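Side-chain contacts in alpha-amylase (Eisenia fetida, PDB 6M4K), which probably catalyses the endohydrolysis of alpha-1,4-glucosidic linkages in starch-like polysaccharides, with calcium and chloride as cofactors: residues Val297-His302 with Asn323-Ala328; Phe331-Asp336 with Val340-Ser345; Asn105-Gly110 with Pro129-Gly134. All coordinates share one frame; numbering follows the deposited sequence.

Contact 1 of 3, residues Val297-His302 with Asn323-Ala328. With SO4 (sulfate ion), chain F.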
ATOM      1  N   VAL A 297      -3.409  -5.530  -2.357  1.00 12.49           N
ATOM      2  CA  VAL A 297      -2.304  -5.811  -3.265  1.00 12.27           C
ATOM      3  C   VAL A 297      -1.583  -4.512  -3.614  1.00 11.94           C
ATOM      4  O   VAL A 297      -2.138  -3.415  -3.531  1.00 13.12           O
ATOM      5  CB  VAL A 297      -2.742  -6.580  -4.538  1.00 12.03           C
ATOM      6  CG1 VAL A 297      -3.474  -7.863  -4.152  1.00 13.40           C
ATOM      7  CG2 VAL A 297      -3.636  -5.733  -5.427  1.00 12.86           C
ATOM      8  N   PHE A 298      -0.322  -4.662  -4.019  1.00 12.39           N
ATOM      9  CA  PHE A 298       0.573  -3.521  -4.220  1.00 11.39           C
ATOM     10  C   PHE A 298       1.873  -4.039  -4.819  1.00 12.17           C
ATOM     11  O   PHE A 298       2.283  -5.174  -4.555  1.00 12.99           O
ATOM     12  CB  PHE A 298       0.858  -2.780  -2.889  1.00 12.98           C
ATOM     13  CG  PHE A 298       1.294  -3.698  -1.781  1.00 12.35           C
ATOM     14  CD1 PHE A 298       0.348  -4.398  -1.044  1.00 14.37           C
ATOM     15  CD2 PHE A 298       2.638  -3.912  -1.499  1.00 13.17           C
ATOM     16  CE1 PHE A 298       0.726  -5.290  -0.049  1.00 15.63           C
ATOM     17  CE2 PHE A 298       3.021  -4.792  -0.478  1.00 14.08           C
ATOM     18  CZ  PHE A 298       2.057  -5.485   0.241  1.00 15.42           C
ATOM     19  N   ILE A 299       2.527  -3.189  -5.617  1.00 12.32           N
ATOM     20  CA  ILE A 299       3.816  -3.562  -6.197  1.00 12.82           C
ATOM     21  C   ILE A 299       4.929  -3.479  -5.159  1.00 13.30           C
ATOM     22  O   ILE A 299       5.767  -4.389  -5.058  1.00 13.87           O
ATOM     23  CB  ILE A 299       4.109  -2.718  -7.449  1.00 12.81           C
ATOM     24  CG1 ILE A 299       3.011  -2.945  -8.497  1.00 13.92           C
ATOM     25  CG2 ILE A 299       5.506  -3.036  -8.017  1.00 14.53           C
ATOM     26  CD1 ILE A 299       2.757  -4.411  -8.868  1.00 14.90           C
ATOM     27  N   ASP A 300       4.957  -2.392  -4.384  1.00 12.23           N
ATOM     28  CA  ASP A 300       5.945  -2.215  -3.328  1.00 13.57           C
ATOM     29  C   ASP A 300       5.291  -1.488  -2.165  1.00 14.04           C
ATOM     30  O   ASP A 300       4.220  -0.890  -2.307  1.00 13.45           O
ATOM     31  CB  ASP A 300       7.239  -1.496  -3.808  1.00 13.53           C
ATOM     32  CG  ASP A 300       7.024  -0.040  -4.198  1.00 14.68           C
ATOM     33  OD1 ASP A 300       5.918   0.342  -4.639  1.00 14.86           O
ATOM     34  OD2 ASP A 300       8.007   0.745  -4.101  1.00 14.94           O
ATOM     35  N   ASN A 301       5.937  -1.554  -1.002  1.00 14.39           N
ATOM     36  CA  ASN A 301       5.550  -0.769   0.163  1.00 13.69           C
ATOM     37  C   ASN A 301       6.793  -0.082   0.733  1.00 15.28           C
ATOM     38  O   ASN A 301       7.904  -0.192   0.188  1.00 14.20           O
ATOM     39  CB  ASN A 301       4.768  -1.599   1.199  1.00 14.84           C
ATOM     40  CG  ASN A 301       5.654  -2.505   2.037  1.00 14.94           C
ATOM     41  OD1 ASN A 301       6.839  -2.693   1.743  1.00 15.75           O
ATOM     42  ND2 ASN A 301       5.079  -3.073   3.100  1.00 16.60           N
ATOM     43  N   HIS A 302       6.611   0.617   1.852  1.00 14.45           N
ATOM     44  CA  HIS A 302       7.696   1.431   2.387  1.00 15.67           C
ATOM     45  C   HIS A 302       8.842   0.572   2.906  1.00 17.04           C
ATOM     46  O   HIS A 302      10.001   1.008   2.893  1.00 18.24           O
ATOM     47  CB  HIS A 302       7.149   2.366   3.472  1.00 18.59           C
ATOM     48  CG  HIS A 302       6.627   1.656   4.681  1.00 15.77           C
ATOM     49  ND1 HIS A 302       5.349   1.141   4.760  1.00 19.98           N
ATOM     50  CD2 HIS A 302       7.219   1.381   5.868  1.00 18.79           C
ATOM     51  CE1 HIS A 302       5.182   0.572   5.941  1.00 19.16           C
ATOM     52  NE2 HIS A 302       6.302   0.698   6.628  1.00 18.79           N
ATOM     53  N   ASN A 323      10.739   2.219 -15.318  1.00 18.41           N
ATOM     54  CA  ASN A 323      10.071   1.686 -16.501  1.00 18.48           C
ATOM     55  C   ASN A 323       9.392   0.358 -16.196  1.00 16.74           C
ATOM     56  O   ASN A 323       8.224   0.148 -16.541  1.00 17.29           O
ATOM     57  CB  ASN A 323      11.064   1.536 -17.657  1.00 18.83           C
ATOM     58  CG  ASN A 323      10.375   1.426 -18.996  1.00 22.38           C
ATOM     59  OD1 ASN A 323       9.523   2.252 -19.338  1.00 24.90           O
ATOM     60  ND2 ASN A 323      10.719   0.393 -19.758  1.00 23.09           N
ATOM     61  N   MET A 324      10.116  -0.551 -15.545  1.00 15.72           N
ATOM     62  CA  MET A 324       9.528  -1.831 -15.162  1.00 15.63           C
ATOM     63  C   MET A 324       8.430  -1.646 -14.123  1.00 16.46           C
ATOM     64  O   MET A 324       7.423  -2.359 -14.145  1.00 14.98           O
ATOM     65  CB  MET A 324      10.615  -2.735 -14.599  1.00 17.47           C
ATOM     66  CG  MET A 324      11.579  -3.250 -15.659  1.00 19.43           C
ATOM     67  SD  MET A 324      12.687  -4.513 -15.005  1.00 26.65           S
ATOM     68  CE  MET A 324      13.702  -3.521 -13.945  1.00 25.44           C
ATOM     69  N   TYR A 325       8.621  -0.714 -13.193  1.00 14.37           N
ATOM     70  CA  TYR A 325       7.609  -0.438 -12.175  1.00 14.43           C
ATOM     71  C   TYR A 325       6.294  -0.001 -12.797  1.00 15.76           C
ATOM     72  O   TYR A 325       5.216  -0.407 -12.343  1.00 14.01           O
ATOM     73  CB  TYR A 325       8.149   0.673 -11.296  1.00 15.10           C
ATOM     74  CG  TYR A 325       7.383   1.017 -10.043  1.00 14.37           C
ATOM     75  CD1 TYR A 325       7.267   0.117  -8.990  1.00 15.28           C
ATOM     76  CD2 TYR A 325       6.859   2.287  -9.869  1.00 17.16           C
ATOM     77  CE1 TYR A 325       6.613   0.466  -7.810  1.00 14.49           C
ATOM     78  CE2 TYR A 325       6.207   2.641  -8.701  1.00 18.11           C
ATOM     79  CZ  TYR A 325       6.081   1.727  -7.684  1.00 14.38           C
ATOM     80  OH  TYR A 325       5.459   2.125  -6.527  1.00 15.69           O
ATOM     81  N   LYS A 326       6.353   0.826 -13.836  1.00 13.98           N
ATOM     82  CA  LYS A 326       5.131   1.246 -14.505  1.00 15.75           C
ATOM     83  C   LYS A 326       4.466   0.082 -15.224  1.00 17.68           C
ATOM     84  O   LYS A 326       3.234   0.008 -15.283  1.00 15.62           O
ATOM     85  CB  LYS A 326       5.424   2.380 -15.484  1.00 15.96           C
ATOM     86  CG  LYS A 326       5.714   3.703 -14.804  1.00 17.79           C
ATOM     87  CD  LYS A 326       6.000   4.783 -15.829  1.00 20.70           C
ATOM     88  CE  LYS A 326       7.405   4.664 -16.366  1.00 25.40           C
ATOM     89  NZ  LYS A 326       7.704   5.784 -17.310  1.00 25.57           N
ATOM     90  N   ILE A 327       5.259  -0.822 -15.808  1.00 14.95           N
ATOM     91  CA  ILE A 327       4.679  -1.998 -16.455  1.00 15.15           C
ATOM     92  C   ILE A 327       3.931  -2.850 -15.435  1.00 14.32           C
ATOM     93  O   ILE A 327       2.785  -3.258 -15.655  1.00 14.31           O
ATOM     94  CB  ILE A 327       5.767  -2.808 -17.179  1.00 15.59           C
ATOM     95  CG1 ILE A 327       6.315  -2.010 -18.361  1.00 16.78           C
ATOM     96  CG2 ILE A 327       5.199  -4.142 -17.650  1.00 17.54           C
ATOM     97  CD1 ILE A 327       7.561  -2.635 -18.983  1.00 19.01           C
ATOM     98  N   ALA A 328       4.584  -3.149 -14.313  1.00 13.76           N
ATOM     99  CA  ALA A 328       3.958  -3.973 -13.283  1.00 14.17           C
ATOM    100  C   ALA A 328       2.707  -3.306 -12.726  1.00 14.44           C
ATOM    101  O   ALA A 328       1.692  -3.975 -12.496  1.00 13.73           O
ATOM    102  CB  ALA A 328       4.960  -4.235 -12.160  1.00 14.25           C
TER
HETATM  103  S   SO4 F 605      14.168   0.496 -15.507  0.80 25.86           S
HETATM  104  O1  SO4 F 605      13.003  -0.298 -15.125  0.80 19.93           O
HETATM  105  O2  SO4 F 605      14.711  -0.058 -16.744  0.80 34.13           O
HETATM  106  O3  SO4 F 605      13.741   1.880 -15.718  0.80 30.95           O
HETATM  107  O4  SO4 F 605      15.175   0.455 -14.449  0.80 26.28           O

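Contact 2 of 3, residues Phe331-Asp336 with Val340-Ser345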
ATOM      1  N   PHE A 331      -0.183  -3.456 -15.303  1.00 12.82           N
ATOM      2  CA  PHE A 331      -0.804  -4.773 -15.262  1.00 13.90           C
ATOM      3  C   PHE A 331      -1.717  -4.914 -14.050  1.00 14.65           C
ATOM      4  O   PHE A 331      -2.867  -5.352 -14.174  1.00 13.94           O
ATOM      5  CB  PHE A 331       0.243  -5.891 -15.275  1.00 14.76           C
ATOM      6  CG  PHE A 331      -0.382  -7.250 -15.161  1.00 13.11           C
ATOM      7  CD1 PHE A 331      -0.928  -7.859 -16.277  1.00 15.03           C
ATOM      8  CD2 PHE A 331      -0.493  -7.881 -13.930  1.00 14.48           C
ATOM      9  CE1 PHE A 331      -1.543  -9.089 -16.179  1.00 14.30           C
ATOM     10  CE2 PHE A 331      -1.130  -9.109 -13.822  1.00 14.70           C
ATOM     11  CZ  PHE A 331      -1.647  -9.714 -14.949  1.00 14.85           C
ATOM     12  N   GLU A 332      -1.207  -4.572 -12.866  1.00 13.33           N
ATOM     13  CA  GLU A 332      -1.982  -4.729 -11.637  1.00 14.49           C
ATOM     14  C   GLU A 332      -3.293  -3.949 -11.694  1.00 13.71           C
ATOM     15  O   GLU A 332      -4.330  -4.429 -11.218  1.00 13.22           O
ATOM     16  CB  GLU A 332      -1.115  -4.277 -10.464  1.00 16.22           C
ATOM     17  CG  GLU A 332      -1.844  -3.947  -9.191  1.00 16.08           C
ATOM     18  CD  GLU A 332      -0.914  -3.280  -8.221  1.00 13.62           C
ATOM     19  OE1 GLU A 332      -0.373  -3.992  -7.374  1.00 14.87           O
ATOM     20  OE2 GLU A 332      -0.707  -2.043  -8.343  1.00 15.28           O
ATOM     21  N   LEU A 333      -3.269  -2.755 -12.287  1.00 12.79           N
ATOM     22  CA  LEU A 333      -4.449  -1.899 -12.360  1.00 13.12           C
ATOM     23  C   LEU A 333      -5.421  -2.371 -13.428  1.00 14.41           C
ATOM     24  O   LEU A 333      -6.630  -2.169 -13.284  1.00 13.62           O
ATOM     25  CB  LEU A 333      -4.025  -0.455 -12.638  1.00 13.91           C
ATOM     26  CG  LEU A 333      -3.479   0.272 -11.402  1.00 12.30           C
ATOM     27  CD1 LEU A 333      -2.769   1.548 -11.806  1.00 14.46           C
ATOM     28  CD2 LEU A 333      -4.618   0.590 -10.431  1.00 14.59           C
ATOM     29  N   ALA A 334      -4.921  -2.970 -14.509  1.00 13.64           N
ATOM     30  CA  ALA A 334      -5.792  -3.460 -15.568  1.00 13.91           C
ATOM     31  C   ALA A 334      -6.405  -4.809 -15.241  1.00 12.73           C
ATOM     32  O   ALA A 334      -7.444  -5.154 -15.816  1.00 14.44           O
ATOM     33  CB  ALA A 334      -4.998  -3.592 -16.869  1.00 15.20           C
ATOM     34  N   TRP A 335      -5.777  -5.585 -14.372  1.00 14.12           N
ATOM     35  CA  TRP A 335      -6.247  -6.906 -13.987  1.00 13.37           C
ATOM     36  C   TRP A 335      -7.412  -6.765 -13.008  1.00 13.54           C
ATOM     37  O   TRP A 335      -7.828  -5.666 -12.644  1.00 15.89           O
ATOM     38  CB  TRP A 335      -5.096  -7.692 -13.360  1.00 15.68           C
ATOM     39  CG  TRP A 335      -5.147  -9.196 -13.432  1.00 13.37           C
ATOM     40  CD1 TRP A 335      -5.144 -10.067 -12.375  1.00 15.23           C
ATOM     41  CD2 TRP A 335      -5.124 -10.001 -14.615  1.00 14.17           C
ATOM     42  NE1 TRP A 335      -5.137 -11.362 -12.831  1.00 15.26           N
ATOM     43  CE2 TRP A 335      -5.126 -11.347 -14.203  1.00 14.65           C
ATOM     44  CE3 TRP A 335      -5.111  -9.713 -15.986  1.00 14.46           C
ATOM     45  CZ2 TRP A 335      -5.110 -12.401 -15.112  1.00 15.63           C
ATOM     46  CZ3 TRP A 335      -5.087 -10.754 -16.883  1.00 16.56           C
ATOM     47  CH2 TRP A 335      -5.098 -12.083 -16.447  1.00 16.48           C
ATOM     48  N   ASP A 336      -7.974  -7.901 -12.599  1.00 15.72           N
ATOM     49  CA  ASP A 336      -9.032  -7.923 -11.585  1.00 16.67           C
ATOM     50  C   ASP A 336      -8.568  -8.872 -10.492  1.00 15.94           C
ATOM     51  O   ASP A 336      -8.781 -10.085 -10.576  1.00 17.35           O
ATOM     52  CB  ASP A 336     -10.365  -8.347 -12.176  1.00 18.36           C
ATOM     53  CG  ASP A 336     -11.498  -8.268 -11.169  1.00 24.59           C
ATOM     54  OD1 ASP A 336     -11.312  -7.639 -10.105  1.00 28.24           O
ATOM     55  OD2 ASP A 336     -12.577  -8.829 -11.439  1.00 28.68           O
ATOM     56  N   VAL A 340      -6.350  -2.560  -4.751  1.00 12.33           N
ATOM     57  CA  VAL A 340      -5.049  -2.031  -5.179  1.00 11.66           C
ATOM     58  C   VAL A 340      -4.664  -0.794  -4.378  1.00 11.41           C
ATOM     59  O   VAL A 340      -5.431   0.175  -4.296  1.00 12.03           O
ATOM     60  CB  VAL A 340      -5.055  -1.701  -6.677  1.00 11.97           C
ATOM     61  CG1 VAL A 340      -3.723  -1.049  -7.077  1.00 13.67           C
ATOM     62  CG2 VAL A 340      -5.323  -2.962  -7.501  1.00 13.89           C
ATOM     63  N   ARG A 341      -3.451  -0.822  -3.819  1.00 12.17           N
ATOM     64  CA  ARG A 341      -2.833   0.329  -3.179  1.00 12.02           C
ATOM     65  C   ARG A 341      -1.573   0.691  -3.961  1.00 11.67           C
ATOM     66  O   ARG A 341      -0.753  -0.184  -4.268  1.00 13.40           O
ATOM     67  CB  ARG A 341      -2.466  -0.008  -1.730  1.00 12.34           C
ATOM     68  CG  ARG A 341      -1.813   1.148  -0.974  1.00 13.30           C
ATOM     69  CD  ARG A 341      -1.329   0.726   0.410  1.00 13.64           C
ATOM     70  NE  ARG A 341      -0.241  -0.246   0.320  1.00 14.73           N
ATOM     71  CZ  ARG A 341       0.166  -1.032   1.319  1.00 13.92           C
ATOM     72  NH1 ARG A 341      -0.414  -0.966   2.505  1.00 13.89           N
ATOM     73  NH2 ARG A 341       1.165  -1.894   1.134  1.00 15.33           N
ATOM     74  N   LEU A 342      -1.427   1.967  -4.299  1.00 11.96           N
ATOM     75  CA  LEU A 342      -0.201   2.478  -4.907  1.00 12.32           C
ATOM     76  C   LEU A 342       0.669   3.144  -3.849  1.00 11.80           C
ATOM     77  O   LEU A 342       0.188   3.976  -3.072  1.00 13.10           O
ATOM     78  CB  LEU A 342      -0.516   3.518  -5.984  1.00 14.28           C
ATOM     79  CG  LEU A 342      -1.490   3.146  -7.100  1.00 14.73           C
ATOM     80  CD1 LEU A 342      -1.475   4.203  -8.194  1.00 16.24           C
ATOM     81  CD2 LEU A 342      -1.159   1.791  -7.684  1.00 15.52           C
ATOM     82  N   MET A 343       1.945   2.790  -3.833  1.00 13.86           N
ATOM     83  CA  MET A 343       2.911   3.497  -3.009  1.00 12.41           C
ATOM     84  C   MET A 343       3.140   4.904  -3.557  1.00 13.92           C
ATOM     85  O   MET A 343       3.115   5.135  -4.770  1.00 14.14           O
ATOM     86  CB  MET A 343       4.229   2.717  -3.046  1.00 13.07           C
ATOM     87  CG  MET A 343       5.362   3.322  -2.230  1.00 14.91           C
ATOM     88  SD  MET A 343       4.899   3.375  -0.495  1.00 15.87           S
ATOM     89  CE  MET A 343       6.291   4.316   0.144  1.00 14.79           C
ATOM     90  N   SER A 344       3.362   5.854  -2.656  1.00 12.63           N
ATOM     91  CA  SER A 344       3.821   7.188  -3.029  1.00 13.11           C
ATOM     92  C   SER A 344       5.011   7.530  -2.145  1.00 13.53           C
ATOM     93  O   SER A 344       4.882   7.578  -0.917  1.00 13.19           O
ATOM     94  CB  SER A 344       2.711   8.236  -2.906  1.00 14.65           C
ATOM     95  OG  SER A 344       3.066   9.404  -3.632  1.00 14.70           O
ATOM     96  N   SER A 345       6.167   7.750  -2.777  1.00 12.89           N
ATOM     97  CA  SER A 345       7.456   7.695  -2.098  1.00 12.44           C
ATOM     98  C   SER A 345       8.160   9.045  -2.043  1.00 13.18           C
ATOM     99  O   SER A 345       7.822   9.995  -2.757  1.00 13.13           O
ATOM    100  CB  SER A 345       8.394   6.738  -2.836  1.00 13.54           C
ATOM    101  OG  SER A 345       7.770   5.492  -3.068  1.00 13.43           O
TER
HETATM  102  O   HOH W   1       0.784  -0.965  -6.463  1.00 13.83           O

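Contact 3 of 3, residues Asn105-Gly110 with Pro129-Gly134. With CA (calcium ion), chain B.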
ATOM      1  N   ASN A 105       1.123  -3.829  17.922  1.00 13.43           N
ATOM      2  CA  ASN A 105       1.851  -4.993  18.418  1.00 13.41           C
ATOM      3  C   ASN A 105       2.827  -4.649  19.534  1.00 14.65           C
ATOM      4  O   ASN A 105       3.137  -5.512  20.362  1.00 15.40           O
ATOM      5  CB  ASN A 105       2.600  -5.656  17.261  1.00 14.06           C
ATOM      6  CG  ASN A 105       3.490  -6.796  17.706  1.00 13.84           C
ATOM      7  OD1 ASN A 105       3.021  -7.863  18.111  1.00 14.82           O
ATOM      8  ND2 ASN A 105       4.787  -6.583  17.603  1.00 14.67           N
ATOM      9  N   HIS A 106       3.340  -3.422  19.560  1.00 13.84           N
ATOM     10  CA  HIS A 106       4.500  -3.111  20.376  1.00 13.96           C
ATOM     11  C   HIS A 106       4.506  -1.626  20.676  1.00 14.18           C
ATOM     12  O   HIS A 106       3.719  -0.846  20.134  1.00 14.12           O
ATOM     13  CB  HIS A 106       5.763  -3.512  19.629  1.00 14.19           C
ATOM     14  CG  HIS A 106       5.828  -2.971  18.236  1.00 12.85           C
ATOM     15  ND1 HIS A 106       5.506  -3.727  17.126  1.00 14.02           N
ATOM     16  CD2 HIS A 106       6.159  -1.742  17.777  1.00 14.38           C
ATOM     17  CE1 HIS A 106       5.650  -2.982  16.043  1.00 13.91           C
ATOM     18  NE2 HIS A 106       6.045  -1.773  16.409  1.00 15.12           N
ATOM     19  N   MET A 107       5.413  -1.253  21.579  1.00 14.20           N
ATOM     20  CA  MET A 107       5.711   0.147  21.853  1.00 14.97           C
ATOM     21  C   MET A 107       7.084   0.489  21.276  1.00 13.63           C
ATOM     22  O   MET A 107       7.284   0.398  20.060  1.00 16.01           O
ATOM     23  CB  MET A 107       5.571   0.445  23.350  1.00 15.04           C
ATOM     24  CG  MET A 107       4.159   0.248  23.886  1.00 15.32           C
ATOM     25  SD  MET A 107       2.887   1.258  23.080  1.00 15.49           S
ATOM     26  CE  MET A 107       3.214   2.875  23.806  1.00 16.19           C
ATOM     27  N   THR A 108       8.048   0.869  22.108  1.00 14.46           N
ATOM     28  CA  THR A 108       9.385   1.175  21.616  1.00 14.93           C
ATOM     29  C   THR A 108      10.311  -0.014  21.818  1.00 14.22           C
ATOM     30  O   THR A 108       9.965  -1.004  22.472  1.00 16.73           O
ATOM     31  CB  THR A 108       9.991   2.382  22.346  1.00 15.18           C
ATOM     32  OG1 THR A 108      10.216   2.042  23.729  1.00 15.47           O
ATOM     33  CG2 THR A 108       9.079   3.579  22.251  1.00 15.09           C
ATOM     34  N   GLY A 109      11.519   0.116  21.272  1.00 16.79           N
ATOM     35  CA  GLY A 109      12.629  -0.718  21.679  1.00 17.20           C
ATOM     36  C   GLY A 109      13.191  -0.264  23.014  1.00 16.56           C
ATOM     37  O   GLY A 109      12.561   0.483  23.770  1.00 16.72           O
ATOM     38  N   GLY A 110      14.403  -0.728  23.303  1.00 19.16           N
ATOM     39  CA  GLY A 110      15.078  -0.331  24.522  1.00 18.61           C
ATOM     40  C   GLY A 110      15.472   1.134  24.520  1.00 19.19           C
ATOM     41  O   GLY A 110      15.408   1.850  23.516  1.00 19.92           O
ATOM     42  N   PRO A 129       4.108   6.291  30.491  0.50 15.55           N
ATOM     43  CA  PRO A 129       3.110   6.997  31.310  0.50 15.48           C
ATOM     44  C   PRO A 129       2.052   7.737  30.512  0.50 15.81           C
ATOM     45  O   PRO A 129       1.028   8.115  31.092  0.50 17.73           O
ATOM     46  CB  PRO A 129       3.958   7.969  32.143  0.50 17.38           C
ATOM     47  CG  PRO A 129       5.325   7.359  32.163  0.50 15.79           C
ATOM     48  CD  PRO A 129       5.482   6.713  30.813  0.50 16.86           C
ATOM     49  N   GLY A 130       2.252   7.952  29.211  1.00 15.32           N
ATOM     50  CA  GLY A 130       1.237   8.610  28.410  1.00 16.61           C
ATOM     51  C   GLY A 130       0.060   7.737  28.043  1.00 15.62           C
ATOM     52  O   GLY A 130      -0.937   8.260  27.533  1.00 16.91           O
ATOM     53  N   VAL A 131       0.144   6.436  28.308  1.00 14.89           N
ATOM     54  CA  VAL A 131      -0.939   5.511  27.975  1.00 15.49           C
ATOM     55  C   VAL A 131      -1.987   5.381  29.101  1.00 17.35           C
ATOM     56  O   VAL A 131      -3.144   5.737  28.884  1.00 19.02           O
ATOM     57  CB  VAL A 131      -0.404   4.166  27.426  1.00 15.92           C
ATOM     58  CG1 VAL A 131      -1.539   3.192  27.215  1.00 16.42           C
ATOM     59  CG2 VAL A 131       0.380   4.385  26.135  1.00 17.08           C
ATOM     60  N   PRO A 132      -1.601   4.900  30.306  1.00 17.26           N
ATOM     61  CA  PRO A 132      -0.315   4.359  30.760  1.00 16.66           C
ATOM     62  C   PRO A 132      -0.197   2.840  30.556  1.00 15.43           C
ATOM     63  O   PRO A 132      -1.195   2.103  30.678  1.00 16.91           O
ATOM     64  CB  PRO A 132      -0.326   4.683  32.257  1.00 18.02           C
ATOM     65  CG  PRO A 132      -1.767   4.527  32.633  1.00 19.71           C
ATOM     66  CD  PRO A 132      -2.558   5.020  31.430  1.00 17.72           C
ATOM     67  N   TYR A 133       1.022   2.386  30.261  1.00 15.70           N
ATOM     68  CA  TYR A 133       1.387   0.977  30.291  1.00 15.18           C
ATOM     69  C   TYR A 133       2.572   0.798  31.227  1.00 15.80           C
ATOM     70  O   TYR A 133       3.438   1.676  31.316  1.00 15.31           O
ATOM     71  CB  TYR A 133       1.879   0.495  28.926  1.00 14.70           C
ATOM     72  CG  TYR A 133       0.863   0.262  27.817  1.00 13.79           C
ATOM     73  CD1 TYR A 133      -0.345  -0.386  28.053  1.00 15.53           C
ATOM     74  CD2 TYR A 133       1.167   0.638  26.508  1.00 16.40           C
ATOM     75  CE1 TYR A 133      -1.244  -0.629  27.008  1.00 14.81           C
ATOM     76  CE2 TYR A 133       0.285   0.398  25.461  1.00 14.90           C
ATOM     77  CZ  TYR A 133      -0.913  -0.238  25.724  1.00 15.15           C
ATOM     78  OH  TYR A 133      -1.794  -0.490  24.693  1.00 15.16           O
ATOM     79  N   GLY A 134       2.623  -0.367  31.884  1.00 15.69           N
ATOM     80  CA  GLY A 134       3.773  -0.806  32.647  1.00 16.09           C
ATOM     81  C   GLY A 134       4.113  -2.243  32.302  1.00 16.50           C
ATOM     82  O   GLY A 134       3.525  -2.823  31.387  1.00 15.81           O
TER
HETATM   83 CA    CA B 601       3.392  -9.744  19.587  1.00 15.06          CA
HETATM   84  O   HOH W   2       2.076  -8.010  20.802  1.00 16.40           O
HETATM   85  O   HOH W   3       5.608 -10.518  18.540  1.00 16.51           O
HETATM   86  O   HOH W   4       1.371 -10.844  20.605  1.00 16.92           O

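Contact 1 of 3, residues Val297-His302 with Asn323-Ala328
In the TIM barrel of this GH13 enzyme, Ile-299 and Asp-300, on the loop that leaves strand 295-297, meet Tyr-325 and Ala-328 on the following barrel helix, 322-334. The polar part is a single short bond: Tyr-325 OH donates to Asp-300 OD1 over 2.6 Å. The acceptor is met on its syn side, 27° out of the carboxylate plane, while OD1 itself lies in the plane of the phenol ring, at its edge. The two flat groups stand nearly upright to one another, with 79° between their planes. The other carboxylate oxygen, OD2, is taken by Gln-305, so this buried carboxylate has a partner at each oxygen. The ring of Tyr-325 is swung anti to the backbone N (chi1 -171°), which carries the hydroxyl end to the loop, although the bond to CB points neither toward the loop nor away from it.

Ile-299 fills in beside this bond. Its CG2 sits obliquely against the ring, 3.7 Å from Tyr-325 CE1. Its other branch runs over the helix, placing CD1 4.0 Å from Ala-328 CB and 3.8 Å from the carbonyl oxygen Ala-328 O.

At the start of the same helix a sulfate ion, probably from the crystallisation liquor, accepts from two backbone amides: Asn-323 N to O3 at 3.0 Å and Met-324 N to O1 at 2.9 Å. An anion there would suit the partial positive charge of a helix N-terminus. The loop sequence Ile-Asp-Asn-His belongs to conserved region IV of the GH13 family, which follows the seventh strand of the barrel.

Contact 2 of 3, residues Phe331-Asp336 with Val340-Ser345
Glu-332 and Leu-333, near the end of helix 322-334, pack on Val-340 and Leu-342 of strand 339-344, joining the seventh helix of the TIM barrel to the eighth strand that closes it. The apolar part centres on Val-340. Its CG1, anti to the backbone N (chi1 176°), stands 3.8 Å from Leu-333 CD2, the two side chains crossing at about a right angle. CG2, the second branch, lies 4.0 Å from Glu-332 CG. Leu-333 also reaches Leu-342 more loosely, CD1 to CD2 at 4.4 Å, and touches Met-394 and Val-395 of helix 389-401.

The polar part belongs to Glu-332, whose extended chain carries a carboxylate into this buried layer. OE2 passes 3.4 Å from Val-340 CG1, while OE1 is hydrogen-bonded to His-261. No hydrogen bond joins the two segments directly. Arg-341 turns its side chain the other way, where Gln-46 binds its NH1 and Phe-298 makes a cation-pi contact with it. A water lies between carboxylate and strand, 2.6 Å from Glu-332 OE2 and 2.8 Å from the backbone oxygen Arg-341 O, within hydrogen-bonding distance of both.

Contact 3 of 3, residues Asn105-Gly110 with Pro129-Gly134
Met-107 lies across Tyr-133 at about a right angle and meets Val-131 end to end, so one side chain touches both. The sulfur approaches the ring from its rim: Met-107 SD is 3.6 Å from Tyr-133 CE2, and the direction from the ring centroid to SD is 81° off the ring normal. This is an edge-on Met-aromatic contact. The methionine chain is bent at chi2 (-59°) and again at chi3, which brings its terminal methyl round to Val-131, CE to CG2 at 4.0 Å. The other branch of Val-131, CG1, sits 3.6 Å above the centre of the Tyr-133 ring, so the valine covers a face while the sulfur holds an edge. Tyr-133 is fixed at its far end by a hydrogen bond between its hydroxyl and that of Tyr-72, and Val-181 of helix 176-192 also packs on it.

Two residues back from the methionine is the calcium site. Asn-105 OD1 binds the calcium ion at 2.4 Å, in a shell completed by three waters, the backbone oxygens of Arg-161 and His-204 and the carboxylate of Asp-170. One of those waters also donates to the backbone oxygen Asn-105 O at 2.7 Å. The amide nitrogen ND2 donates to His-106 ND1 at 3.0 Å, only 2° out of the imidazole plane. That bond, together with the metal, fixes the rotation of the amide, OD1 facing the calcium and ND2 the imidazole.

As in other alpha-amylases, this calcium probably sits between the barrel and domain B, the excursion after the third strand. A sulfur at the electropositive rim of a ring should be weakly attractive, so weak apolar and sulfur-aromatic forces join the two loops, while Asn-105 supplies the segments' metal ligand.

Overall arrangement
Contacts 1 and 2 are neighbours, their centres about 7 Å apart, and share helix 322-334: contact 1 uses its first half and contact 2 its end. They are stitched together by the parallel pairing of the last two barrel strands, with a probable hydrogen bond from Arg-341 N to Val-297 O at 2.9 Å, and by Asp-300 OD1 packing 3.3 Å from Met-343 CB. Contact 3, in the excursion after the third strand that corresponds to domain B, is centred about 35 Å from both, its nearest atoms about 10 Å from contact 1 and about 15 Å from contact 2. The catalytic cleft probably opens between barrel and domain B, where Asn-105 is one of the calcium ligands.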